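Local coordinates for nitrogenase molybdenum-iron protein beta chain (PDB 4WES), which pairs with the alpha chain, sharing an [8Fe-7S] cluster with it, to form the nitrogenase component that reduces dinitrogen to ammonia, at residues E353-L358 / S366-E371; V315-D320 / I325-F330; I332-I337 / R432-I437; Q379-E384 / K396-E401. One frame throughout, in Å; residues are numbered along the deposited sequence.

Contact 1: E353-L358 / S366-E371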
loop_
_atom_site.group_PDB
_atom_site.type_symbol
_atom_site.label_atom_id
_atom_site.label_comp_id
_atom_site.label_asym_id
_atom_site.label_seq_id
_atom_site.Cartn_x
_atom_site.Cartn_y
_atom_site.Cartn_z
ATOM N N GLU B 353 27.608 10.724 10.059
ATOM C CA GLU B 353 26.293 11.273 10.339
ATOM C C GLU B 353 25.362 10.248 10.971
ATOM O O GLU B 353 24.619 10.572 11.894
ATOM C CB GLU B 353 25.678 11.866 9.084
ATOM C CG GLU B 353 26.461 13.013 8.514
ATOM C CD GLU B 353 26.395 14.216 9.379
ATOM O OE1 GLU B 353 25.271 14.669 9.696
ATOM O OE2 GLU B 353 27.479 14.725 9.724
ATOM N N ILE B 354 25.355 9.028 10.461
ATOM C CA ILE B 354 24.502 7.958 10.983
ATOM C C ILE B 354 24.935 7.604 12.406
ATOM O O ILE B 354 24.132 7.491 13.334
ATOM C CB ILE B 354 24.556 6.659 10.113
ATOM C CG1 ILE B 354 24.031 6.830 8.678
ATOM C CG2 ILE B 354 23.770 5.547 10.791
ATOM C CD1 ILE B 354 22.587 7.296 8.554
ATOM N N ASP B 355 26.237 7.407 12.583
ATOM C CA ASP B 355 26.729 7.088 13.911
ATOM C C ASP B 355 26.328 8.166 14.914
ATOM O O ASP B 355 25.940 7.868 16.054
ATOM C CB ASP B 355 28.246 6.913 13.925
ATOM C CG ASP B 355 28.731 5.594 13.326
ATOM O OD1 ASP B 355 27.933 4.676 13.091
ATOM O OD2 ASP B 355 29.981 5.473 13.145
ATOM N N ALA B 356 26.455 9.425 14.494
ATOM C CA ALA B 356 26.153 10.521 15.407
ATOM C C ALA B 356 24.677 10.568 15.801
ATOM O O ALA B 356 24.361 10.807 16.980
ATOM C CB ALA B 356 26.571 11.857 14.801
ATOM N N MET B 357 23.760 10.353 14.861
ATOM C CA MET B 357 22.340 10.383 15.227
ATOM C C MET B 357 21.966 9.189 16.104
ATOM O O MET B 357 21.129 9.336 16.990
ATOM C CB MET B 357 21.422 10.545 14.014
ATOM C CG MET B 357 21.405 9.336 13.093
ATOM S SD MET B 357 20.348 9.531 11.659
ATOM C CE MET B 357 21.208 10.825 10.769
ATOM N N LEU B 358 22.576 8.011 15.865
ATOM C CA LEU B 358 22.338 6.864 16.723
ATOM C C LEU B 358 22.821 7.162 18.135
ATOM O O LEU B 358 22.122 6.870 19.113
ATOM C CB LEU B 358 23.026 5.615 16.166
ATOM C CG LEU B 358 22.443 5.090 14.858
ATOM C CD1 LEU B 358 23.396 4.053 14.270
ATOM C CD2 LEU B 358 21.063 4.506 15.054
ATOM N N SER B 366 23.454 -1.148 16.499
ATOM C CA SER B 366 23.158 -1.076 15.066
ATOM C C SER B 366 24.419 -1.286 14.249
ATOM O O SER B 366 25.532 -1.090 14.738
ATOM C CB SER B 366 22.521 0.267 14.744
ATOM O OG SER B 366 21.262 0.391 15.390
ATOM N N LYS B 367 24.237 -1.695 13.012
ATOM C CA LYS B 367 25.332 -1.894 12.079
ATOM C C LYS B 367 25.167 -0.901 10.957
ATOM O O LYS B 367 24.152 -0.898 10.284
ATOM C CB LYS B 367 25.396 -3.317 11.521
ATOM C CG LYS B 367 25.568 -4.397 12.574
ATOM C CD LYS B 367 25.734 -5.789 11.966
ATOM C CE LYS B 367 26.022 -6.842 13.013
ATOM N NZ LYS B 367 26.236 -8.178 12.377
ATOM N N VAL B 368 26.186 -0.088 10.746
ATOM C CA VAL B 368 26.224 0.931 9.720
ATOM C C VAL B 368 27.392 0.618 8.805
ATOM O O VAL B 368 28.513 0.404 9.311
ATOM C CB VAL B 368 26.424 2.300 10.375
ATOM C CG1 VAL B 368 26.509 3.388 9.342
ATOM C CG2 VAL B 368 25.315 2.596 11.376
ATOM N N LYS B 369 27.187 0.530 7.505
ATOM C CA LYS B 369 28.275 0.186 6.627
ATOM C C LYS B 369 28.233 0.995 5.339
ATOM O O LYS B 369 27.216 1.068 4.637
ATOM C CB LYS B 369 28.281 -1.305 6.291
ATOM C CG LYS B 369 29.505 -1.741 5.504
ATOM C CD LYS B 369 29.567 -3.254 5.328
ATOM C CE LYS B 369 30.721 -3.656 4.470
ATOM N NZ LYS B 369 30.789 -5.137 4.283
ATOM N N VAL B 370 29.371 1.587 5.026
ATOM C CA VAL B 370 29.634 2.240 3.756
ATOM C C VAL B 370 30.269 1.199 2.816
ATOM O O VAL B 370 31.142 0.417 3.232
ATOM C CB VAL B 370 30.561 3.432 3.974
ATOM C CG1 VAL B 370 31.086 4.008 2.679
ATOM C CG2 VAL B 370 29.842 4.495 4.782
ATOM N N GLU B 371 29.852 1.192 1.562
ATOM C CA GLU B 371 30.273 0.162 0.633
ATOM C C GLU B 371 29.882 -1.234 1.136
ATOM O O GLU B 371 30.602 -2.209 0.947
ATOM C CB GLU B 371 31.731 0.273 0.228
ATOM C CG GLU B 371 32.059 1.570 -0.485
ATOM C CD GLU B 371 33.482 1.603 -0.941
ATOM O OE1 GLU B 371 33.782 1.168 -2.072
ATOM O OE2 GLU B 371 34.318 2.020 -0.144
#

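Contact 2: V315-D320 / I325-F330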
loop_
_atom_site.group_PDB
_atom_site.type_symbol
_atom_site.label_atom_id
_atom_site.label_comp_id
_atom_site.label_asym_id
_atom_site.label_seq_id
_atom_site.Cartn_x
_atom_site.Cartn_y
_atom_site.Cartn_z
ATOM N N VAL B 315 14.532 -1.411 11.928
ATOM C CA VAL B 315 14.457 -1.133 10.498
ATOM C C VAL B 315 15.803 -1.418 9.827
ATOM O O VAL B 315 16.854 -0.992 10.308
ATOM C CB VAL B 315 14.040 0.329 10.232
ATOM C CG1 VAL B 315 13.781 0.555 8.751
ATOM C CG2 VAL B 315 12.839 0.721 11.057
ATOM N N ALA B 316 15.752 -2.108 8.696
ATOM C CA ALA B 316 16.912 -2.231 7.793
ATOM C C ALA B 316 16.700 -1.296 6.628
ATOM O O ALA B 316 15.621 -1.287 6.033
ATOM C CB ALA B 316 17.041 -3.659 7.289
ATOM N N LEU B 317 17.725 -0.498 6.306
ATOM C CA LEU B 317 17.666 0.500 5.244
ATOM C C LEU B 317 18.875 0.381 4.350
ATOM O O LEU B 317 19.997 0.293 4.852
ATOM C CB LEU B 317 17.663 1.965 5.800
ATOM C CG LEU B 317 16.673 2.376 6.823
ATOM C CD1 LEU B 317 17.211 2.164 8.203
ATOM C CD2 LEU B 317 16.367 3.828 6.554
ATOM N N LEU B 318 18.656 0.384 3.037
ATOM C CA LEU B 318 19.745 0.440 2.081
ATOM C C LEU B 318 19.414 1.460 1.032
ATOM O O LEU B 318 18.296 1.479 0.515
ATOM C CB LEU B 318 19.988 -0.883 1.302
ATOM C CG LEU B 318 20.331 -2.101 2.123
ATOM C CD1 LEU B 318 19.073 -2.868 2.478
ATOM C CD2 LEU B 318 21.357 -2.957 1.354
ATOM N N GLY B 319 20.401 2.257 0.627
ATOM C CA GLY B 319 20.215 3.182 -0.485
ATOM C C GLY B 319 21.309 4.191 -0.608
ATOM O O GLY B 319 22.460 3.935 -0.233
ATOM N N ASP B 320 20.964 5.328 -1.182
ATOM C CA ASP B 320 21.929 6.347 -1.511
ATOM C C ASP B 320 22.151 7.251 -0.292
ATOM O O ASP B 320 21.274 7.422 0.561
ATOM C CB ASP B 320 21.428 7.123 -2.731
ATOM C CG ASP B 320 21.345 6.283 -3.956
ATOM O OD1 ASP B 320 22.065 5.258 -4.045
ATOM O OD2 ASP B 320 20.585 6.647 -4.891
ATOM N N ILE B 325 20.668 9.074 4.976
ATOM C CA ILE B 325 20.941 9.850 6.165
ATOM C C ILE B 325 19.656 10.478 6.697
ATOM O O ILE B 325 19.349 10.399 7.873
ATOM C CB ILE B 325 22.014 10.921 5.879
ATOM C CG1 ILE B 325 23.396 10.264 5.688
ATOM C CG2 ILE B 325 22.071 11.976 6.995
ATOM C CD1 ILE B 325 24.386 11.182 5.015
ATOM N N ALA B 326 18.930 11.175 5.808
ATOM C CA ALA B 326 17.731 11.873 6.261
ATOM C C ALA B 326 16.616 10.892 6.689
ATOM O O ALA B 326 15.943 11.117 7.705
ATOM C CB ALA B 326 17.250 12.797 5.171
ATOM N N LEU B 327 16.439 9.795 5.935
ATOM C CA LEU B 327 15.422 8.813 6.315
ATOM C C LEU B 327 15.777 8.178 7.645
ATOM O O LEU B 327 14.874 7.908 8.448
ATOM C CB LEU B 327 15.235 7.776 5.217
ATOM C CG LEU B 327 14.217 6.684 5.516
ATOM C CD1 LEU B 327 12.847 7.286 5.755
ATOM C CD2 LEU B 327 14.188 5.686 4.372
ATOM N N SER B 328 17.052 7.887 7.880
ATOM C CA SER B 328 17.436 7.321 9.170
ATOM C C SER B 328 17.089 8.233 10.320
ATOM O O SER B 328 16.609 7.802 11.374
ATOM C CB SER B 328 18.937 7.001 9.174
ATOM O OG SER B 328 19.249 5.940 8.277
ATOM N N LYS B 329 17.318 9.540 10.132
ATOM C CA LYS B 329 16.900 10.504 11.156
ATOM C C LYS B 329 15.386 10.429 11.364
ATOM O O LYS B 329 14.915 10.460 12.488
ATOM C CB LYS B 329 17.354 11.929 10.743
ATOM C CG LYS B 329 16.968 13.008 11.739
ATOM C CD LYS B 329 17.648 12.852 13.085
ATOM C CE LYS B 329 17.600 14.175 13.904
ATOM N NZ LYS B 329 16.276 14.282 14.492
ATOM N N PHE B 330 14.630 10.358 10.270
ATOM C CA PHE B 330 13.165 10.306 10.390
ATOM C C PHE B 330 12.731 9.037 11.126
ATOM O O PHE B 330 11.811 9.081 11.951
ATOM C CB PHE B 330 12.534 10.420 9.019
ATOM C CG PHE B 330 11.025 10.545 9.028
ATOM C CD1 PHE B 330 10.358 11.258 10.005
ATOM C CD2 PHE B 330 10.275 10.012 8.006
ATOM C CE1 PHE B 330 8.989 11.416 9.965
ATOM C CE2 PHE B 330 8.896 10.160 7.959
ATOM C CZ PHE B 330 8.248 10.876 8.945
#

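Contact 3: I332-I337 / R432-I437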
loop_
_atom_site.group_PDB
_atom_site.type_symbol
_atom_site.label_atom_id
_atom_site.label_comp_id
_atom_site.label_asym_id
_atom_site.label_seq_id
_atom_site.Cartn_x
_atom_site.Cartn_y
_atom_site.Cartn_z
ATOM N N ILE B 332 14.346 7.529 13.494
ATOM C CA ILE B 332 14.548 7.868 14.881
ATOM C C ILE B 332 13.441 8.784 15.409
ATOM O O ILE B 332 12.890 8.584 16.507
ATOM C CB ILE B 332 15.942 8.468 15.107
ATOM C CG1 ILE B 332 17.025 7.414 14.803
ATOM C CG2 ILE B 332 16.097 8.989 16.524
ATOM C CD1 ILE B 332 18.426 7.980 14.788
ATOM N N GLU B 333 13.074 9.802 14.615
ATOM C CA GLU B 333 12.002 10.724 15.000
ATOM C C GLU B 333 10.665 10.034 15.207
ATOM O O GLU B 333 9.862 10.495 16.003
ATOM C CB GLU B 333 11.880 11.822 13.949
ATOM C CG GLU B 333 13.084 12.749 13.887
ATOM C CD GLU B 333 13.100 13.720 12.729
ATOM O OE1 GLU B 333 12.536 13.417 11.667
ATOM O OE2 GLU B 333 13.709 14.787 12.899
ATOM N N LEU B 334 10.441 8.937 14.464
ATOM C CA LEU B 334 9.216 8.151 14.589
ATOM C C LEU B 334 9.188 7.274 15.840
ATOM O O LEU B 334 8.150 6.687 16.153
ATOM C CB LEU B 334 9.022 7.270 13.347
ATOM C CG LEU B 334 8.693 8.078 12.076
ATOM C CD1 LEU B 334 8.876 7.234 10.831
ATOM C CD2 LEU B 334 7.297 8.656 12.132
ATOM N N GLY B 335 10.330 7.147 16.530
ATOM C CA GLY B 335 10.480 6.292 17.667
ATOM C C GLY B 335 10.981 4.913 17.330
ATOM O O GLY B 335 10.995 4.005 18.189
ATOM N N ALA B 336 11.356 4.702 16.063
ATOM C CA ALA B 336 11.844 3.404 15.576
ATOM C C ALA B 336 13.392 3.410 15.590
ATOM O O ALA B 336 14.042 4.405 15.918
ATOM C CB ALA B 336 11.268 3.112 14.198
ATOM N N ILE B 337 13.971 2.290 15.169
ATOM C CA ILE B 337 15.391 2.047 15.294
ATOM C C ILE B 337 16.009 1.746 13.938
ATOM O O ILE B 337 15.683 0.725 13.337
ATOM C CB ILE B 337 15.658 0.842 16.243
ATOM C CG1 ILE B 337 15.130 1.131 17.640
ATOM C CG2 ILE B 337 17.136 0.493 16.292
ATOM C CD1 ILE B 337 15.010 -0.092 18.522
ATOM N N ARG B 432 3.179 10.722 3.664
ATOM C CA ARG B 432 3.060 9.554 2.798
ATOM C C ARG B 432 3.912 8.406 3.292
ATOM O O ARG B 432 3.473 7.236 3.283
ATOM C CB ARG B 432 3.443 9.916 1.371
ATOM C CG ARG B 432 2.460 10.856 0.671
ATOM C CD ARG B 432 1.235 10.134 0.103
ATOM N NE ARG B 432 1.567 9.009 -0.775
ATOM C CZ ARG B 432 0.680 8.166 -1.310
ATOM N NH1 ARG B 432 -0.625 8.296 -1.082
ATOM N NH2 ARG B 432 1.106 7.178 -2.082
ATOM N N LEU B 433 5.126 8.691 3.758
ATOM C CA LEU B 433 6.007 7.653 4.307
ATOM C C LEU B 433 5.417 7.001 5.548
ATOM O O LEU B 433 5.477 5.767 5.694
ATOM C CB LEU B 433 7.393 8.219 4.618
ATOM C CG LEU B 433 8.305 8.448 3.426
ATOM C CD1 LEU B 433 9.513 9.258 3.859
ATOM C CD2 LEU B 433 8.709 7.135 2.753
ATOM N N VAL B 434 4.876 7.791 6.481
ATOM C CA VAL B 434 4.320 7.189 7.668
ATOM C C VAL B 434 3.123 6.313 7.346
ATOM O O VAL B 434 2.968 5.226 7.900
ATOM C CB VAL B 434 3.925 8.241 8.728
ATOM C CG1 VAL B 434 3.299 7.615 9.958
ATOM C CG2 VAL B 434 5.170 9.059 9.106
ATOM N N GLU B 435 2.274 6.761 6.431
ATOM C CA GLU B 435 1.165 5.932 5.977
ATOM C C GLU B 435 1.660 4.623 5.369
ATOM O O GLU B 435 1.150 3.554 5.696
ATOM C CB GLU B 435 0.301 6.699 4.985
ATOM C CG GLU B 435 -0.880 5.881 4.530
ATOM C CD GLU B 435 -1.690 6.459 3.424
ATOM O OE1 GLU B 435 -1.172 7.338 2.661
ATOM O OE2 GLU B 435 -2.838 6.002 3.276
ATOM N N GLU B 436 2.647 4.728 4.490
ATOM C CA GLU B 436 3.153 3.507 3.846
ATOM C C GLU B 436 3.777 2.535 4.832
ATOM O O GLU B 436 3.543 1.326 4.769
ATOM C CB GLU B 436 4.182 3.888 2.796
ATOM C CG GLU B 436 4.610 2.790 1.874
ATOM C CD GLU B 436 5.456 3.331 0.700
ATOM O OE1 GLU B 436 6.054 4.474 0.770
ATOM O OE2 GLU B 436 5.582 2.587 -0.279
ATOM N N ILE B 437 4.594 3.047 5.752
ATOM C CA ILE B 437 5.232 2.226 6.760
ATOM C C ILE B 437 4.194 1.540 7.631
ATOM O O ILE B 437 4.264 0.326 7.890
ATOM C CB ILE B 437 6.212 3.080 7.607
ATOM C CG1 ILE B 437 7.448 3.466 6.791
ATOM C CG2 ILE B 437 6.616 2.341 8.884
ATOM C CD1 ILE B 437 8.304 4.561 7.381
#

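Contact 4: Q379-E384 / K396-E401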
loop_
_atom_site.group_PDB
_atom_site.type_symbol
_atom_site.label_atom_id
_atom_site.label_comp_id
_atom_site.label_asym_id
_atom_site.label_seq_id
_atom_site.Cartn_x
_atom_site.Cartn_y
_atom_site.Cartn_z
ATOM N N GLN B 379 22.649 -11.255 5.382
ATOM C CA GLN B 379 23.367 -12.026 6.411
ATOM C C GLN B 379 23.101 -11.473 7.803
ATOM O O GLN B 379 22.886 -12.243 8.763
ATOM C CB GLN B 379 24.867 -12.068 6.161
ATOM C CG GLN B 379 25.250 -12.795 4.883
ATOM C CD GLN B 379 26.685 -13.335 4.975
ATOM O OE1 GLN B 379 27.648 -12.585 4.937
ATOM N NE2 GLN B 379 26.789 -14.625 5.164
ATOM N N TRP B 380 23.139 -10.156 7.960
ATOM C CA TRP B 380 22.876 -9.573 9.267
ATOM C C TRP B 380 21.475 -9.924 9.762
ATOM O O TRP B 380 21.308 -10.257 10.940
ATOM C CB TRP B 380 23.056 -8.058 9.226
ATOM C CG TRP B 380 24.404 -7.608 8.792
ATOM C CD1 TRP B 380 25.564 -8.354 8.678
ATOM C CD2 TRP B 380 24.745 -6.292 8.402
ATOM N NE1 TRP B 380 26.590 -7.565 8.221
ATOM C CE2 TRP B 380 26.103 -6.297 8.034
ATOM C CE3 TRP B 380 24.019 -5.100 8.318
ATOM C CZ2 TRP B 380 26.754 -5.144 7.611
ATOM C CZ3 TRP B 380 24.662 -3.967 7.896
ATOM C CH2 TRP B 380 26.013 -3.998 7.557
ATOM N N ILE B 381 20.495 -9.835 8.865
ATOM C CA ILE B 381 19.117 -10.155 9.217
ATOM C C ILE B 381 18.974 -11.590 9.685
ATOM O O ILE B 381 18.218 -11.876 10.600
ATOM C CB ILE B 381 18.191 -9.827 8.042
ATOM C CG1 ILE B 381 18.056 -8.308 7.904
ATOM C CG2 ILE B 381 16.839 -10.472 8.193
ATOM C CD1 ILE B 381 17.435 -7.853 6.592
ATOM N N LYS B 382 19.729 -12.500 9.058
ATOM C CA LYS B 382 19.674 -13.893 9.496
ATOM C C LYS B 382 20.190 -14.109 10.919
ATOM O O LYS B 382 19.847 -15.109 11.566
ATOM C CB LYS B 382 20.474 -14.789 8.546
ATOM C CG LYS B 382 19.859 -14.921 7.168
ATOM C CD LYS B 382 20.766 -15.719 6.250
ATOM C CE LYS B 382 20.080 -15.972 4.934
ATOM N NZ LYS B 382 18.847 -16.798 5.119
ATOM N N ASN B 383 21.043 -13.197 11.377
ATOM C CA ASN B 383 21.558 -13.252 12.740
ATOM C C ASN B 383 20.705 -12.527 13.756
ATOM O O ASN B 383 20.615 -12.975 14.898
ATOM C CB ASN B 383 22.997 -12.767 12.761
ATOM C CG ASN B 383 23.934 -13.792 12.164
ATOM O OD1 ASN B 383 24.417 -14.658 12.878
ATOM N ND2 ASN B 383 24.175 -13.717 10.870
ATOM N N GLU B 384 20.081 -11.420 13.363
ATOM C CA GLU B 384 19.096 -10.757 14.218
ATOM C C GLU B 384 18.088 -10.081 13.273
ATOM O O GLU B 384 18.463 -9.232 12.453
ATOM C CB GLU B 384 19.735 -9.723 15.147
ATOM C CG GLU B 384 18.693 -9.045 16.023
ATOM C CD GLU B 384 19.238 -7.947 16.909
ATOM O OE1 GLU B 384 20.492 -7.757 16.958
ATOM O OE2 GLU B 384 18.405 -7.225 17.538
ATOM N N LYS B 396 13.211 -6.688 -2.380
ATOM C CA LYS B 396 12.038 -7.554 -2.376
ATOM C C LYS B 396 12.373 -9.009 -2.141
ATOM O O LYS B 396 11.557 -9.777 -1.627
ATOM C CB LYS B 396 11.226 -7.406 -3.733
ATOM C CG LYS B 396 11.922 -7.972 -4.943
ATOM C CD LYS B 396 11.423 -7.538 -6.358
ATOM C CE LYS B 396 10.127 -8.075 -6.714
ATOM N NZ LYS B 396 9.557 -7.441 -7.891
ATOM N N PHE B 397 13.559 -9.426 -2.572
ATOM C CA PHE B 397 13.984 -10.833 -2.404
ATOM C C PHE B 397 14.219 -11.139 -0.947
ATOM O O PHE B 397 13.844 -12.222 -0.473
ATOM C CB PHE B 397 15.270 -11.097 -3.208
ATOM C CG PHE B 397 15.109 -11.025 -4.697
ATOM C CD1 PHE B 397 15.256 -9.819 -5.378
ATOM C CD2 PHE B 397 14.880 -12.164 -5.449
ATOM C CE1 PHE B 397 15.138 -9.766 -6.735
ATOM C CE2 PHE B 397 14.768 -12.127 -6.807
ATOM C CZ PHE B 397 14.901 -10.915 -7.464
ATOM N N ILE B 398 14.832 -10.227 -0.214
ATOM C CA ILE B 398 15.010 -10.376 1.227
ATOM C C ILE B 398 13.672 -10.303 1.946
ATOM O O ILE B 398 13.394 -11.090 2.853
ATOM C CB ILE B 398 15.980 -9.316 1.760
ATOM C CG1 ILE B 398 17.349 -9.399 1.122
ATOM C CG2 ILE B 398 16.117 -9.384 3.258
ATOM C CD1 ILE B 398 18.263 -8.246 1.446
ATOM N N ALA B 399 12.811 -9.378 1.531
ATOM C CA ALA B 399 11.514 -9.217 2.168
ATOM C C ALA B 399 10.705 -10.498 2.065
ATOM O O ALA B 399 10.037 -10.892 3.029
ATOM C CB ALA B 399 10.753 -8.051 1.540
ATOM N N ARG B 400 10.738 -11.129 0.899
ATOM C CA ARG B 400 9.993 -12.375 0.753
ATOM C C ARG B 400 10.657 -13.507 1.543
ATOM O O ARG B 400 9.997 -14.252 2.264
ATOM C CB ARG B 400 9.868 -12.760 -0.730
ATOM C CG ARG B 400 9.333 -14.171 -0.871
ATOM C CD ARG B 400 8.704 -14.437 -2.186
ATOM N NE ARG B 400 8.488 -15.860 -2.358
ATOM C CZ ARG B 400 7.704 -16.396 -3.274
ATOM N NH1 ARG B 400 6.976 -15.654 -4.085
ATOM N NH2 ARG B 400 7.656 -17.714 -3.385
ATOM N N GLU B 401 11.969 -13.680 1.393
ATOM C CA GLU B 401 12.656 -14.796 2.064
ATOM C C GLU B 401 12.500 -14.700 3.571
ATOM O O GLU B 401 12.324 -15.744 4.217
ATOM C CB GLU B 401 14.125 -14.797 1.674
ATOM C CG GLU B 401 14.990 -15.792 2.429
ATOM C CD GLU B 401 14.634 -17.243 2.241
ATOM O OE1 GLU B 401 13.704 -17.582 1.456
ATOM O OE2 GLU B 401 15.328 -18.081 2.889
HETATM O O HOH W 1 18.167 -17.437 2.479
#

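Contact 1: E353-L358 / S366-E371
Val368 turns CG1 anti to its backbone N (chi1 178°) and thereby holds CG2 back beside that N, where this one methyl meets three side chains of helix segment 353-358. From the helix, chi1 of -63° puts Ile354 CG1 beside the backbone N and leaves CG2 anti to it, so that the short branch faces the strand while the longer CG1-CD1 branch leads away toward Ser328 of helix 321-333. Ile354 CG2 lies 3.4 Å from Val368 CG2, tighter than ordinary methyl packing, but Ile354 was modelled in two conformers and the closeness is doubtful. One turn on, Leu358 reaches its CD1 tip to tip with the valine, 3.8 Å from Val368 CG2. The same leucine methyl also rests 3.9 Å from Ser366 CB. This is the second half of a beta-alpha-beta crossover, in which helix 348-360 runs back across the parallel sheet and returns the chain to its edge strand 367-370; the two short segments are nearly antiparallel, at 165°, with axes 9.5 Å apart. Two polar side chains take part. At the margin, Asp355 OD1 lies 3.8 Å from Val368 CG2, a plain van der Waals touch, while OD2 makes a weak hydrogen bond to Gln351 within its own helix. Ser366 OG, just before the strand, is hydrogen-bonded to Pro338 O of strand 337-343.

Contact 2: V315-D320 / I325-F330
Apolar packing joins Leu317, on the strand, to Leu327, on the helix, and most of it passes through a single methyl group. Leu317 CD2 lies 3.6 Å from Leu327 CD2 and 3.7 Å from Leu327 CG, so it lies along the CG-CD2 arm of the second leucine, CD1 taking no part. The two side chains cross at a slant. Leu327 has CG anti to its N (chi1 179°), which swings the fork toward the sheet. Packing beyond the pair is also apolar: Leu327 leans on Ile390 of strand 388-391, and Leu317 on Pro338. The two segments are consecutive elements of a beta-alpha-beta unit, strand 314-318 followed by helix 321-333, and the strand is the middle one of a five-stranded parallel sheet of Rossmann-like order 3-2-1-4-5. Backbone hydrogen bonds link Val315 to strand 337-343 and Ala316 to strand 388-391, one neighbour on each side. Polar contacts serve the segments separately. Ser328 OG comes 4.0 Å from Leu317 CD2, yet its hydrogen bond goes back to Ile324 O, one turn earlier in the helix, which satisfies the buried hydroxyl. Asp320 stands at the N-cap position, but its carboxylate makes no capping bond and turns to His146 NE2; its backbone N is taken by the carboxylate of Glu323.

Contact 3: I332-I337 / R432-I437
Leu334 carries one side of this contact alone, against Val434 and Ile437 of helix 426-448. Its CB points toward that helix but stays about 6.0 Å from Val434 CG2, the nearest methyl of the valine. CG, put beside the leucine N by chi1 of -69°, is closer, 4.7 Å from Val434 CG2, and the real touching is left to the two branches. CD2 comes to 3.7 Å from Val434 CG2, the two side chains sliding past each other in opposite directions. CD1 heads for the next turn of the helix, where it stands 4.4 Å from Ile437 CD1, a looser approach. Met303 and Leu302 of helix 290-305 pack on Leu334 and Val434 respectively, and the ring of Phe330 adds itself to the valine. The backbone at the leucine is shaped by a Schellman motif: Gly335, with phi of 92°, leaves the helical conformation, and its N bonds back to Ile332 O at 2.9 Å before the chain enters strand 337-343. Leu334 O is taken by Gln311 NE2. The other face of helix 426-448 looks to the second beta subunit, where Glu435 OE1 accepts a hydrogen bond from Asn422 of that subunit. Between the segments themselves, three buried aliphatic side chains meet through methyl groups, so this junction of two parts of the chain far apart in sequence rests on dispersion and the exclusion of water, with no polar bond between the segments.

Contact 4: Q379-E384 / K396-E401
Ile381 and Lys382, in the last turn of helix 374-383, face Ile398 and Glu401 of helix 396-402. Strand 388-391 of the five-stranded parallel sheet joins these helices, which pack side by side. Ahead of Ile381, Gln379 offers its backbone O to Asn383 ND2, 2.9 Å away; the bond is moderately straight (155°), with the donor above the carbonyl plane. Trp380 turns to the sheet, where Lys367 makes a cation-pi contact with it. Ile381 reaches across: chi2 of 166° extends the chain, and CD1 ends 3.9 Å from Ile398 CG2, the two side chains crossing; it also rests on Tyr340 of strand 337-343. Lys382 follows, its NZ 4.4 Å from Glu401 OE2, too far for a direct ion pair. A water lies between them, 2.8 Å from Lys382 NZ, from which it accepts, and 2.9 Å from Glu401 OE2, although Lys382 has two modelled conformers, which makes the bridge doubtful in detail. Lys382 NZ has a direct partner in Glu402, and Glu401 OE1 accepts from the N-terminal Met1 N. The contact thus combines one buried isoleucine pair with a solvent-mediated charge pair, whose attraction is probably weakened by distance and water.

Overall arrangement
Contacts 2 and 3 are buried, whereas contacts 1 and 4 are only partly so, and polar side chains take part in these last two. Methyl packing alone makes contact 3, and contact 2 but for a serine hydroxyl; contact 1 sets a carboxylate beside methyls, and contact 4 adds a water-spanned charge pair. Contacts 1 and 2 belong to successive beta-alpha-beta units of one parallel sheet, at its edge and its middle strand, with Met357 packed against helix 321-333. That helix is common to contacts 2 and 3. Contact 3 closes a long loop within which contacts 1 and 4 are nested. Contact 4 adjoins contact 1 through Trp380, and its helix 396-402, like helix 426-448, meets the second beta subunit.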